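Local structure of Poly(A) RNA polymerase GLD2 (6LBK) at residues K49-Q54 with K364-S369; L86-S91 with L135-K140; Y149-Q154 with R166-C171; T302-V307 with P314-M319; N323-V328 with R339-K344. The protein probably adds AMP residues from ATP to the 3' ends of selected cytoplasmic mRNAs and microRNAs, acting as a non-canonical poly(A) polymerase. The protein carries 1 engineered substitution. All coordinates share one frame; numbering follows the deposited sequence.

Interaction 1 of 5, residues K49-Q54 with K364-S369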
# COMPACT_ATOMS: atom_id res chain seq x y z
N LYS A 49 -19.61 -13.83 12.31
CA LYS A 49 -20.43 -14.46 13.34
C LYS A 49 -20.50 -13.63 14.63
O LYS A 49 -21.38 -13.89 15.46
CB LYS A 49 -19.92 -15.86 13.67
CG LYS A 49 -20.00 -16.86 12.54
CD LYS A 49 -19.90 -18.30 13.07
CE LYS A 49 -18.47 -18.82 13.20
NZ LYS A 49 -18.47 -20.30 13.50
N ASP A 50 -19.59 -12.68 14.80
CA ASP A 50 -19.43 -11.84 15.98
C ASP A 50 -19.54 -10.36 15.60
O ASP A 50 -19.53 -9.99 14.42
CB ASP A 50 -18.07 -12.11 16.63
CG ASP A 50 -16.89 -11.92 15.62
OD1 ASP A 50 -16.84 -12.63 14.58
OD2 ASP A 50 -16.03 -11.02 15.84
N LYS A 51 -19.57 -9.49 16.62
CA LYS A 51 -19.80 -8.07 16.36
C LYS A 51 -18.60 -7.41 15.70
O LYS A 51 -18.75 -6.59 14.79
CB LYS A 51 -20.17 -7.34 17.65
CG LYS A 51 -20.51 -5.85 17.49
CD LYS A 51 -20.65 -5.21 18.88
CE LYS A 51 -21.19 -3.78 18.84
NZ LYS A 51 -21.99 -3.43 20.09
N LEU A 52 -17.39 -7.70 16.19
CA LEU A 52 -16.19 -7.07 15.65
C LEU A 52 -16.00 -7.41 14.18
O LEU A 52 -15.73 -6.51 13.36
CB LEU A 52 -14.98 -7.46 16.49
CG LEU A 52 -13.62 -6.90 16.10
CD1 LEU A 52 -13.67 -5.39 15.91
CD2 LEU A 52 -12.56 -7.28 17.13
N SER A 53 -16.18 -8.68 13.81
CA SER A 53 -16.04 -9.08 12.41
C SER A 53 -17.08 -8.39 11.53
O SER A 53 -16.75 -7.92 10.43
CB SER A 53 -16.15 -10.61 12.29
OG SER A 53 -15.07 -11.28 12.93
N GLN A 54 -18.33 -8.29 12.01
CA GLN A 54 -19.37 -7.58 11.27
C GLN A 54 -19.03 -6.11 11.08
O GLN A 54 -19.30 -5.55 10.02
CB GLN A 54 -20.74 -7.71 11.96
CG GLN A 54 -21.58 -8.89 11.52
CD GLN A 54 -22.83 -9.09 12.38
OE1 GLN A 54 -23.30 -8.17 13.07
NE2 GLN A 54 -23.38 -10.31 12.35
N LYS A 364 -12.46 -5.08 25.11
CA LYS A 364 -13.74 -4.80 24.47
C LYS A 364 -13.63 -5.07 22.97
O LYS A 364 -13.14 -4.22 22.22
CB LYS A 364 -14.20 -3.38 24.78
CG LYS A 364 -15.02 -3.33 26.04
CD LYS A 364 -15.27 -1.95 26.63
CE LYS A 364 -15.79 -2.14 28.08
NZ LYS A 364 -15.58 -0.98 28.97
N ARG A 365 -14.12 -6.24 22.53
CA ARG A 365 -14.07 -6.66 21.12
C ARG A 365 -15.07 -5.91 20.25
O ARG A 365 -15.96 -6.52 19.64
CB ARG A 365 -14.25 -8.18 21.01
CG ARG A 365 -12.97 -8.85 21.43
CD ARG A 365 -12.85 -10.31 21.09
NE ARG A 365 -11.70 -10.83 21.84
CZ ARG A 365 -11.25 -12.08 21.76
NH1 ARG A 365 -11.84 -12.95 20.95
NH2 ARG A 365 -10.20 -12.45 22.49
N ASP A 366 -15.00 -4.58 20.31
CA ASP A 366 -15.73 -3.65 19.45
C ASP A 366 -14.70 -2.84 18.68
O ASP A 366 -13.69 -2.41 19.25
CB ASP A 366 -16.64 -2.75 20.32
CG ASP A 366 -17.59 -1.88 19.51
OD1 ASP A 366 -17.20 -1.41 18.42
OD2 ASP A 366 -18.73 -1.67 19.97
N LEU A 367 -14.93 -2.67 17.36
CA LEU A 367 -14.01 -1.88 16.54
C LEU A 367 -13.94 -0.44 17.01
O LEU A 367 -12.97 0.25 16.70
CB LEU A 367 -14.42 -1.94 15.06
CG LEU A 367 -13.38 -1.41 14.06
CD1 LEU A 367 -12.15 -2.26 14.04
CD2 LEU A 367 -13.96 -1.38 12.70
N ASN A 368 -14.96 0.03 17.73
CA ASN A 368 -14.95 1.38 18.31
C ASN A 368 -13.87 1.56 19.37
O ASN A 368 -13.56 2.71 19.73
CB ASN A 368 -16.31 1.70 18.92
CG ASN A 368 -17.21 2.48 17.98
OD1 ASN A 368 -16.93 3.64 17.66
ND2 ASN A 368 -18.32 1.86 17.57
N SER A 369 -13.32 0.48 19.94
CA SER A 369 -12.29 0.62 20.96
C SER A 369 -10.96 1.11 20.37
O SER A 369 -10.17 1.75 21.09
CB SER A 369 -12.08 -0.71 21.68
OG SER A 369 -13.26 -1.09 22.36
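K51 and D366 meet obliquely near the surface: the lysine chain, extended beyond CG, brings NZ to 3.7 Å from D366 OD2, a long salt bridge. With CG anti to the backbone N (chi1 -172°), D366 turns its end back to the lysine although its CB starts away from segment 49-54. The other oxygen, D366 OD1, accepts from N368 N at 2.8 Å and so closes an Asx turn. A valine here would probably leave N368 N without this acceptor, letting the turn open, and K51 without its opposite charge. L52 supplies the apolar part, its CD1 lying 3.6 Å from L367 CB, as suits two buried leucines, and its CB 3.4 Å from R365 O. D50 caps the helix start, its OD2 accepting from S53 N. The first turn of helix 51-63 thus rests on the loop that follows helix 344-363; Q55, farther along the first helix, hydrogen-bonds D366 OD1 and L367 N, while S53, R365 and L367 all touch helix 283-297.

Interaction 2 of 5, residues L86-S91 with L135-K140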
# COMPACT_ATOMS: atom_id res chain seq x y z
N LEU A 86 2.05 15.23 -25.61
CA LEU A 86 2.52 16.39 -26.36
C LEU A 86 3.97 16.69 -26.03
O LEU A 86 4.72 17.14 -26.90
CB LEU A 86 1.64 17.60 -26.07
CG LEU A 86 0.17 17.41 -26.45
CD1 LEU A 86 -0.56 18.72 -26.22
CD2 LEU A 86 0.00 16.91 -27.87
N LEU A 87 4.37 16.46 -24.78
CA LEU A 87 5.74 16.69 -24.34
C LEU A 87 6.65 15.50 -24.59
O LEU A 87 7.76 15.65 -25.10
CB LEU A 87 5.76 17.06 -22.85
CG LEU A 87 5.08 18.38 -22.51
CD1 LEU A 87 5.11 18.57 -21.02
CD2 LEU A 87 5.76 19.54 -23.23
N PHE A 88 6.21 14.31 -24.21
CA PHE A 88 7.02 13.10 -24.37
C PHE A 88 6.17 12.08 -25.11
O PHE A 88 5.45 11.28 -24.49
CB PHE A 88 7.51 12.60 -23.02
CG PHE A 88 8.14 13.68 -22.21
CD1 PHE A 88 9.43 14.09 -22.46
CD2 PHE A 88 7.43 14.31 -21.21
CE1 PHE A 88 10.01 15.11 -21.72
CE2 PHE A 88 8.00 15.32 -20.46
CZ PHE A 88 9.30 15.72 -20.72
N PRO A 89 6.20 12.11 -26.44
CA PRO A 89 5.35 11.20 -27.22
C PRO A 89 5.67 9.75 -27.00
O PRO A 89 4.82 8.89 -27.25
CB PRO A 89 5.63 11.60 -28.68
CG PRO A 89 6.18 12.96 -28.61
CD PRO A 89 6.84 13.13 -27.27
N GLN A 90 6.87 9.44 -26.50
CA GLN A 90 7.24 8.06 -26.25
C GLN A 90 6.90 7.63 -24.83
O GLN A 90 7.46 6.64 -24.35
CB GLN A 90 8.74 7.86 -26.51
CG GLN A 90 9.19 7.63 -28.00
CD GLN A 90 9.57 8.90 -28.79
OE1 GLN A 90 9.52 10.02 -28.28
NE2 GLN A 90 10.01 8.71 -30.03
N SER A 91 5.96 8.31 -24.18
CA SER A 91 5.69 8.09 -22.76
C SER A 91 4.33 7.45 -22.56
O SER A 91 3.40 7.67 -23.35
CB SER A 91 5.75 9.41 -21.97
OG SER A 91 4.68 10.26 -22.30
N LEU A 135 10.10 15.41 -14.59
CA LEU A 135 9.07 15.77 -13.62
C LEU A 135 8.87 17.27 -13.57
O LEU A 135 7.73 17.76 -13.48
CB LEU A 135 9.40 15.24 -12.23
CG LEU A 135 8.21 15.30 -11.28
CD1 LEU A 135 7.04 14.57 -11.85
CD2 LEU A 135 8.58 14.69 -9.95
N THR A 136 9.95 18.04 -13.66
CA THR A 136 9.77 19.48 -13.62
C THR A 136 9.12 19.99 -14.91
O THR A 136 8.29 20.91 -14.86
CB THR A 136 11.10 20.18 -13.30
OG1 THR A 136 10.91 21.60 -13.28
CG2 THR A 136 12.18 19.83 -14.28
N LEU A 137 9.44 19.39 -16.07
CA LEU A 137 8.75 19.76 -17.32
C LEU A 137 7.26 19.44 -17.25
O LEU A 137 6.41 20.26 -17.63
CB LEU A 137 9.38 19.05 -18.53
CG LEU A 137 10.33 19.93 -19.36
CD1 LEU A 137 11.06 19.11 -20.41
CD2 LEU A 137 9.57 21.08 -20.01
N VAL A 138 6.91 18.23 -16.79
CA VAL A 138 5.51 17.88 -16.63
C VAL A 138 4.84 18.88 -15.70
O VAL A 138 3.69 19.28 -15.92
CB VAL A 138 5.38 16.45 -16.10
CG1 VAL A 138 3.93 16.16 -15.77
CG2 VAL A 138 5.92 15.44 -17.11
N HIS A 139 5.55 19.29 -14.65
CA HIS A 139 4.95 20.18 -13.66
C HIS A 139 4.65 21.54 -14.27
O HIS A 139 3.55 22.08 -14.12
CB HIS A 139 5.86 20.30 -12.45
CG HIS A 139 5.39 21.28 -11.43
ND1 HIS A 139 6.12 22.39 -11.06
CD2 HIS A 139 4.23 21.35 -10.72
CE1 HIS A 139 5.45 23.08 -10.16
NE2 HIS A 139 4.30 22.48 -9.93
N LYS A 140 5.64 22.12 -14.96
CA LYS A 140 5.43 23.38 -15.66
C LYS A 140 4.29 23.27 -16.67
O LYS A 140 3.55 24.23 -16.89
CB LYS A 140 6.73 23.83 -16.32
CG LYS A 140 6.86 25.34 -16.50
CD LYS A 140 7.03 26.02 -15.14
CE LYS A 140 8.18 25.41 -14.34
NZ LYS A 140 8.65 26.30 -13.23
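The F88 ring meets helix 128-144 with its far end, where CZ and CE2 each find a different residue of one helical turn. CZ lies 3.8 Å from L137 CD1 and CE2 lies 3.9 Å from V138 CG2; both methyls approach the ring obliquely. L137 also brings its CB to 4.0 Å from F88 CZ, so the ring end rests against the base of the leucine as well as its branch. The F88 side chain leaves with CG anti to the carbonyl carbon (chi1 -49°), which sends the ring toward the helix. V138 places CG2 beside its own backbone N, the branch that meets the ring, and being beta-branched it keeps that methyl close to the helix surface. Next to F88, L87 brings CD1 to 4.0 Å from L137 O, a loose contact with the helix backbone, and its side chain also touches H141, while F88 reaches I134 one turn back. The loop itself is shaped by a type I turn from F88 to S91, for which P89 is apt because its ring fixes phi. Between the side chains of F88, L137 and V138 the contact is apolar, carbon against carbon; the fit depends on shape and on partly shielding these groups from water, V138 being the buried one, with no polar bond to set an exact angle.

Interaction 3 of 5, residues Y149-Q154 with R166-C171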
# COMPACT_ATOMS: atom_id res chain seq x y z
N TYR A 149 -8.13 22.50 -15.35
CA TYR A 149 -8.75 21.41 -14.62
C TYR A 149 -7.77 20.69 -13.71
O TYR A 149 -8.08 19.59 -13.22
CB TYR A 149 -9.37 20.41 -15.60
CG TYR A 149 -8.37 19.72 -16.49
CD1 TYR A 149 -7.88 20.32 -17.63
CD2 TYR A 149 -7.91 18.45 -16.17
CE1 TYR A 149 -6.97 19.68 -18.44
CE2 TYR A 149 -7.00 17.80 -16.97
CZ TYR A 149 -6.54 18.41 -18.11
OH TYR A 149 -5.64 17.75 -18.90
N ILE A 150 -6.60 21.26 -13.47
CA ILE A 150 -5.57 20.66 -12.64
C ILE A 150 -5.17 21.71 -11.60
O ILE A 150 -4.50 22.69 -11.94
CB ILE A 150 -4.37 20.21 -13.48
CG1 ILE A 150 -4.76 18.99 -14.29
CG2 ILE A 150 -3.18 19.86 -12.62
CD1 ILE A 150 -3.59 18.36 -14.95
N GLU A 151 -5.60 21.50 -10.35
CA GLU A 151 -5.43 22.48 -9.28
C GLU A 151 -4.14 22.27 -8.52
O GLU A 151 -3.74 21.13 -8.25
CB GLU A 151 -6.59 22.44 -8.28
CG GLU A 151 -7.75 23.33 -8.61
CD GLU A 151 -8.76 23.44 -7.48
OE1 GLU A 151 -8.51 22.85 -6.40
OE2 GLU A 151 -9.80 24.12 -7.66
N ARG A 152 -3.49 23.38 -8.17
CA ARG A 152 -2.38 23.45 -7.22
C ARG A 152 -1.32 22.35 -7.43
O ARG A 152 -1.05 21.58 -6.51
CB ARG A 152 -2.93 23.39 -5.80
CG ARG A 152 -3.78 24.57 -5.39
CD ARG A 152 -4.22 24.43 -3.94
NE ARG A 152 -4.85 25.64 -3.42
CZ ARG A 152 -5.25 25.80 -2.16
NH1 ARG A 152 -5.11 24.82 -1.28
NH2 ARG A 152 -5.81 26.94 -1.78
N PRO A 153 -0.68 22.30 -8.61
CA PRO A 153 0.38 21.30 -8.79
C PRO A 153 1.64 21.73 -8.07
O PRO A 153 2.07 22.89 -8.19
CB PRO A 153 0.59 21.28 -10.31
CG PRO A 153 0.18 22.63 -10.75
CD PRO A 153 -0.90 23.10 -9.82
N GLN A 154 2.24 20.82 -7.32
CA GLN A 154 3.40 21.15 -6.52
C GLN A 154 4.40 20.02 -6.60
O GLN A 154 4.03 18.85 -6.53
CB GLN A 154 3.01 21.40 -5.05
CG GLN A 154 4.17 21.46 -4.08
CD GLN A 154 3.72 21.88 -2.69
OE1 GLN A 154 2.53 21.80 -2.36
NE2 GLN A 154 4.67 22.29 -1.85
N ARG A 166 -4.45 18.17 -7.72
CA ARG A 166 -5.85 17.83 -7.52
C ARG A 166 -6.56 17.98 -8.85
O ARG A 166 -6.53 19.05 -9.46
CB ARG A 166 -6.48 18.74 -6.45
CG ARG A 166 -7.77 18.23 -5.83
CD ARG A 166 -8.31 19.26 -4.84
NE ARG A 166 -9.49 19.95 -5.34
CZ ARG A 166 -10.74 19.64 -5.00
NH1 ARG A 166 -10.97 18.66 -4.13
NH2 ARG A 166 -11.75 20.32 -5.51
N ASP A 167 -7.20 16.90 -9.30
CA ASP A 167 -8.05 16.92 -10.48
C ASP A 167 -9.39 17.52 -10.09
O ASP A 167 -10.09 16.98 -9.22
CB ASP A 167 -8.22 15.51 -11.03
CG ASP A 167 -9.25 15.44 -12.17
OD1 ASP A 167 -9.18 16.22 -13.16
OD2 ASP A 167 -10.16 14.58 -12.06
N LYS A 168 -9.72 18.65 -10.72
CA LYS A 168 -10.99 19.33 -10.51
C LYS A 168 -12.14 18.58 -11.15
O LYS A 168 -13.30 18.85 -10.82
CB LYS A 168 -10.96 20.72 -11.13
CG LYS A 168 -10.12 21.74 -10.43
CD LYS A 168 -9.80 22.89 -11.37
CE LYS A 168 -11.06 23.56 -11.88
NZ LYS A 168 -11.78 24.22 -10.75
N VAL A 169 -11.85 17.66 -12.07
CA VAL A 169 -12.90 16.90 -12.73
C VAL A 169 -13.46 15.84 -11.79
O VAL A 169 -14.68 15.75 -11.61
CB VAL A 169 -12.35 16.27 -14.03
CG1 VAL A 169 -13.44 15.50 -14.74
CG2 VAL A 169 -11.76 17.35 -14.94
N SER A 170 -12.59 15.00 -11.22
CA SER A 170 -12.99 14.02 -10.22
C SER A 170 -12.93 14.53 -8.78
O SER A 170 -13.42 13.84 -7.88
CB SER A 170 -12.11 12.76 -10.31
OG SER A 170 -10.75 13.07 -10.09
N CYS A 171 -12.35 15.72 -8.55
CA CYS A 171 -12.06 16.26 -7.22
C CYS A 171 -11.07 15.39 -6.44
O CYS A 171 -11.13 15.33 -5.21
CB CYS A 171 -13.34 16.45 -6.38
SG CYS A 171 -14.42 17.83 -6.76
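E151 stands next to R166 across two antiparallel strands, and its side chain meets the opposite segment at every atom. CB lies 3.6 Å from R166 O, the carbonyl that accepts from E151 N at 2.8 Å. CG packs on the methylenes of K168, 3.4 Å from its CG, and the carboxyl carbon CD follows at 3.7 Å from the same K168 CG. At the tip the two oxygens part: OE1 receives a hydrogen bond from R166 NE at 3.2 Å, met from above the carboxylate plane, whereas OE2 and K168 NZ stand 3.7 Å apart, a long salt bridge. The lysine reaches back by bending at chi3 and chi4, and the arginine runs beside the glutamate in the same direction. An alanine in place of E151 would probably leave both R166 NE and K168 NZ without their negative mate and set the two cationic ends free to turn. Beyond the strand, S170 N and OG both donate to D167 OD2, an Asx motif that shapes the turn. The strands 150-156 and 162-167 form a beta hairpin at the edge of the palm sheet; the R166 side chain lies about 8 Å from that of D109, probably a ligand of the catalytic magnesium.

Interaction 4 of 5, residues T302-V307 with P314-M319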
# COMPACT_ATOMS: atom_id res chain seq x y z
N THR A 302 16.10 -7.11 15.40
CA THR A 302 16.92 -8.16 14.81
C THR A 302 16.42 -8.65 13.46
O THR A 302 17.22 -9.26 12.72
CB THR A 302 17.02 -9.37 15.75
OG1 THR A 302 15.70 -9.90 15.96
CG2 THR A 302 17.63 -8.95 17.09
N GLN A 303 15.15 -8.43 13.11
CA GLN A 303 14.61 -9.06 11.91
C GLN A 303 13.97 -8.07 10.94
O GLN A 303 13.59 -6.95 11.29
CB GLN A 303 13.60 -10.17 12.24
CG GLN A 303 14.29 -11.44 12.70
CD GLN A 303 13.39 -12.64 12.59
OE1 GLN A 303 12.19 -12.55 12.83
NE2 GLN A 303 13.98 -13.79 12.25
N MET A 304 13.87 -8.54 9.71
CA MET A 304 13.26 -7.82 8.60
C MET A 304 12.19 -8.71 7.99
O MET A 304 12.31 -9.94 7.96
CB MET A 304 14.27 -7.40 7.53
CG MET A 304 14.63 -8.50 6.55
SD MET A 304 15.46 -7.85 5.08
CE MET A 304 15.58 -9.35 4.11
N ILE A 305 11.14 -8.06 7.54
CA ILE A 305 9.95 -8.71 7.01
C ILE A 305 10.08 -8.88 5.50
O ILE A 305 10.21 -7.90 4.76
CB ILE A 305 8.71 -7.88 7.36
CG1 ILE A 305 8.32 -8.13 8.83
CG2 ILE A 305 7.57 -8.11 6.34
CD1 ILE A 305 7.67 -6.93 9.48
N SER A 306 10.05 -10.14 5.04
CA SER A 306 10.23 -10.45 3.62
C SER A 306 8.96 -11.14 3.12
O SER A 306 8.78 -12.34 3.35
CB SER A 306 11.45 -11.30 3.40
OG SER A 306 11.47 -11.77 2.07
N VAL A 307 8.07 -10.36 2.50
CA VAL A 307 6.93 -10.95 1.79
C VAL A 307 7.42 -11.80 0.62
O VAL A 307 6.77 -12.78 0.24
CB VAL A 307 5.94 -9.86 1.35
CG1 VAL A 307 4.94 -10.42 0.33
CG2 VAL A 307 5.17 -9.26 2.56
N PRO A 314 16.66 -12.64 9.43
CA PRO A 314 17.50 -11.78 10.28
C PRO A 314 17.98 -10.56 9.50
O PRO A 314 18.18 -10.62 8.29
CB PRO A 314 18.67 -12.69 10.66
CG PRO A 314 18.69 -13.72 9.58
CD PRO A 314 17.24 -13.99 9.32
N ARG A 315 18.14 -9.46 10.22
CA ARG A 315 18.61 -8.23 9.59
C ARG A 315 19.97 -8.43 8.93
O ARG A 315 20.90 -8.92 9.58
CB ARG A 315 18.70 -7.08 10.59
CG ARG A 315 17.40 -6.43 10.99
CD ARG A 315 17.71 -5.37 12.01
NE ARG A 315 16.63 -4.42 12.21
CZ ARG A 315 16.77 -3.32 12.95
NH1 ARG A 315 17.92 -3.06 13.55
NH2 ARG A 315 15.75 -2.48 13.09
N PRO A 316 20.12 -8.04 7.67
CA PRO A 316 21.43 -8.13 7.00
C PRO A 316 22.43 -7.16 7.58
O PRO A 316 22.08 -6.12 8.14
CB PRO A 316 21.10 -7.78 5.54
CG PRO A 316 19.64 -8.05 5.41
CD PRO A 316 19.07 -7.62 6.73
N ASP A 317 23.71 -7.54 7.49
CA ASP A 317 24.77 -6.65 7.95
C ASP A 317 25.13 -5.59 6.91
O ASP A 317 26.18 -4.96 7.01
CB ASP A 317 26.02 -7.48 8.29
CG ASP A 317 27.06 -6.68 9.03
OD1 ASP A 317 26.72 -6.13 10.10
OD2 ASP A 317 28.21 -6.58 8.54
N ASP A 318 24.24 -5.37 5.94
CA ASP A 318 24.48 -4.35 4.89
C ASP A 318 24.32 -2.95 5.50
O ASP A 318 23.67 -2.80 6.53
CB ASP A 318 23.59 -4.59 3.67
CG ASP A 318 24.11 -3.99 2.37
OD1 ASP A 318 25.32 -4.14 2.10
OD2 ASP A 318 23.31 -3.40 1.64
N MET A 319 24.84 -1.92 4.86
CA MET A 319 24.73 -0.58 5.50
C MET A 319 23.31 -0.01 5.46
O MET A 319 23.01 0.89 6.24
CB MET A 319 25.78 0.41 5.00
CG MET A 319 27.19 -0.09 5.29
SD MET A 319 27.28 -1.21 6.72
CE MET A 319 28.74 -2.15 6.29
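Q303 and P314 form an antiparallel, non-hydrogen-bonded pair with their CA atoms 4.3 Å apart, and just beyond it R315 N donates to T302 O at 2.7 Å (164° at the hydrogen). A proline suits this pair, since a residue here has no need to offer an N-H to Q303. The same T302 oxygen is also approached by P314 CA, at 3.5 Å, in a CA-H...O contact. R315 runs alongside the strand backbone: its CG, anti to the carbonyl carbon (chi1 -77°), lies 3.3 Å from T302 O, and the chain stays extended to NE so that T302 N comes to lie over one face of the guanidinium. Long aliphatic methylenes suit that course, covering peptide atoms before the charge is reached. One residue on from Q303, M304 crosses P316 at about a right angle, its SD 4.0 Å from P316 CD, where the flexible thioether fits a rigid ring. Q303 adds a looser touch, CG lying 4.0 Å from P314 CA. Strand 303-306 is the middle one of a small sheet, antiparallel to 311-314 and parallel to 328-329; I305 packs on helix 226-239, while P316 leans on W321 in the following loop.

Interaction 5 of 5, residues N323-V328 with R339-K344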
# COMPACT_ATOMS: atom_id res chain seq x y z
N ASN A 323 21.19 0.98 11.10
CA ASN A 323 20.70 1.68 12.31
C ASN A 323 19.19 1.89 12.31
O ASN A 323 18.69 2.57 13.19
CB ASN A 323 21.37 3.03 12.45
CG ASN A 323 22.87 2.90 12.42
OD1 ASN A 323 23.46 2.35 13.34
ND2 ASN A 323 23.49 3.40 11.36
N LYS A 324 18.52 1.28 11.34
CA LYS A 324 17.05 1.41 11.20
C LYS A 324 16.30 0.74 12.33
O LYS A 324 16.68 -0.35 12.74
CB LYS A 324 16.61 0.63 9.97
CG LYS A 324 17.47 0.83 8.75
CD LYS A 324 17.76 2.27 8.48
CE LYS A 324 16.68 2.94 7.67
NZ LYS A 324 16.45 4.32 8.14
N TYR A 325 15.18 1.34 12.70
CA TYR A 325 14.26 0.77 13.71
C TYR A 325 13.37 -0.29 13.07
O TYR A 325 13.22 -1.34 13.65
CB TYR A 325 13.38 1.89 14.24
CG TYR A 325 14.11 2.97 14.98
CD1 TYR A 325 15.21 2.68 15.75
CD2 TYR A 325 13.65 4.26 14.96
CE1 TYR A 325 15.85 3.67 16.47
CE2 TYR A 325 14.28 5.27 15.66
CZ TYR A 325 15.38 4.96 16.42
OH TYR A 325 16.01 5.95 17.11
N ILE A 326 12.87 -0.06 11.86
CA ILE A 326 11.93 -0.98 11.23
C ILE A 326 12.51 -1.35 9.87
O ILE A 326 13.01 -0.48 9.15
CB ILE A 326 10.53 -0.36 11.11
CG1 ILE A 326 10.04 0.13 12.48
CG2 ILE A 326 9.49 -1.36 10.56
CD1 ILE A 326 8.62 0.62 12.47
N CYS A 327 12.52 -2.65 9.57
CA CYS A 327 13.10 -3.20 8.34
C CYS A 327 12.07 -4.05 7.60
O CYS A 327 11.82 -5.19 8.00
CB CYS A 327 14.34 -4.02 8.63
SG CYS A 327 15.69 -3.09 9.33
N VAL A 328 11.48 -3.52 6.53
CA VAL A 328 10.58 -4.27 5.66
C VAL A 328 11.21 -4.35 4.25
O VAL A 328 11.54 -3.32 3.66
CB VAL A 328 9.19 -3.61 5.60
CG1 VAL A 328 8.22 -4.47 4.84
CG2 VAL A 328 8.71 -3.29 7.00
N ARG A 339 11.91 2.90 5.89
CA ARG A 339 13.07 3.76 6.07
C ARG A 339 12.70 5.13 6.62
O ARG A 339 13.55 5.79 7.22
CB ARG A 339 13.77 3.90 4.72
CG ARG A 339 15.06 4.69 4.69
CD ARG A 339 15.74 4.59 3.31
NE ARG A 339 16.58 3.39 3.15
CZ ARG A 339 16.45 2.50 2.17
NH1 ARG A 339 15.53 2.66 1.23
NH2 ARG A 339 17.26 1.44 2.13
N ALA A 340 11.45 5.56 6.44
CA ALA A 340 10.99 6.85 6.95
C ALA A 340 10.90 6.90 8.47
O ALA A 340 10.82 7.99 9.03
CB ALA A 340 9.62 7.18 6.36
N VAL A 341 10.88 5.75 9.15
CA VAL A 341 10.80 5.73 10.60
C VAL A 341 12.24 5.80 11.12
O VAL A 341 12.92 4.78 11.27
CB VAL A 341 10.07 4.50 11.12
CG1 VAL A 341 9.99 4.56 12.64
CG2 VAL A 341 8.70 4.40 10.48
N HIS A 342 12.70 7.02 11.43
CA HIS A 342 14.07 7.21 11.87
C HIS A 342 14.23 7.96 13.19
O HIS A 342 15.36 8.10 13.67
CB HIS A 342 14.90 7.88 10.77
CG HIS A 342 14.48 9.28 10.44
ND1 HIS A 342 14.36 10.28 11.38
CD2 HIS A 342 14.18 9.85 9.25
CE1 HIS A 342 13.99 11.40 10.79
NE2 HIS A 342 13.88 11.17 9.49
N GLU A 343 13.14 8.44 13.80
CA GLU A 343 13.19 9.13 15.08
C GLU A 343 12.69 8.19 16.18
O GLU A 343 11.67 7.52 16.00
CB GLU A 343 12.34 10.41 15.04
CG GLU A 343 12.70 11.35 13.86
CD GLU A 343 11.76 12.55 13.69
OE1 GLU A 343 10.83 12.47 12.86
OE2 GLU A 343 11.97 13.58 14.37
N LYS A 344 13.43 8.12 17.30
CA LYS A 344 13.05 7.23 18.40
C LYS A 344 11.62 7.50 18.85
O LYS A 344 10.79 6.59 18.88
CB LYS A 344 13.99 7.40 19.59
CG LYS A 344 15.44 7.05 19.30
CD LYS A 344 16.39 7.42 20.48
CE LYS A 344 17.87 7.36 20.05
NZ LYS A 344 18.83 7.59 21.17
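K324, Y325 and I326, in the PAP-associated part of the enzyme just ahead of the short strand 328-329, pack on R339 to K344, the turn that leads into helix 344-363. Y325 lies along this turn, its CE2 3.4 Å from E343 C. The edge of the ring thus meets the E343-K344 peptide, while the V341 and H342 carbonyl oxygens approach obliquely; F347, on the next helix, stacks with the ring. The tyrosine CG stands anti to the carbonyl carbon (chi1 -64°), carrying the ring out toward segment 339-344. I326 CD1 meets V341 CG1 at 4.2 Å, two branched, buried side chains filling the apolar side. K324 bends repeatedly so that NZ reaches R339 O at 3.4 Å, a weak hydrogen bond; the same nitrogen is 3.7 Å from R339 CG. The guanidinium charge of R339 is turned to E320, with which it forms a salt bridge, probably easing the nearness of the two cations. E343 is the N-cap residue of helix 344-363. Between the two segments N336 holds I326 O and V328 N, and the segments flank the loop that, as in Cid1-like polymerases, probably carries the nucleotide recognition motif.

How the interactions relate
Along the chain, interaction 1 spans the other four: its segments lie 310 residues apart and join helix 51-63 to the loop after helix 344-363. Interactions 2 and 3 come next, both in the palm, with centres about 17 Å apart; they touch where H139 NE2 of helix 128-144 lies 2.9 Å from P153 O, a probable hydrogen bond linking helix and hairpin. Interactions 4 and 5 follow round the small sheet 303-306, 311-314 and 328-329, centres about 12 Å apart, joined through I305 N and C327 O, 3.0 Å apart. Centres of interactions 3 and 4 stand about 40 Å apart, consistent with this family's two-lobed fold, in which the active site lies in the cleft.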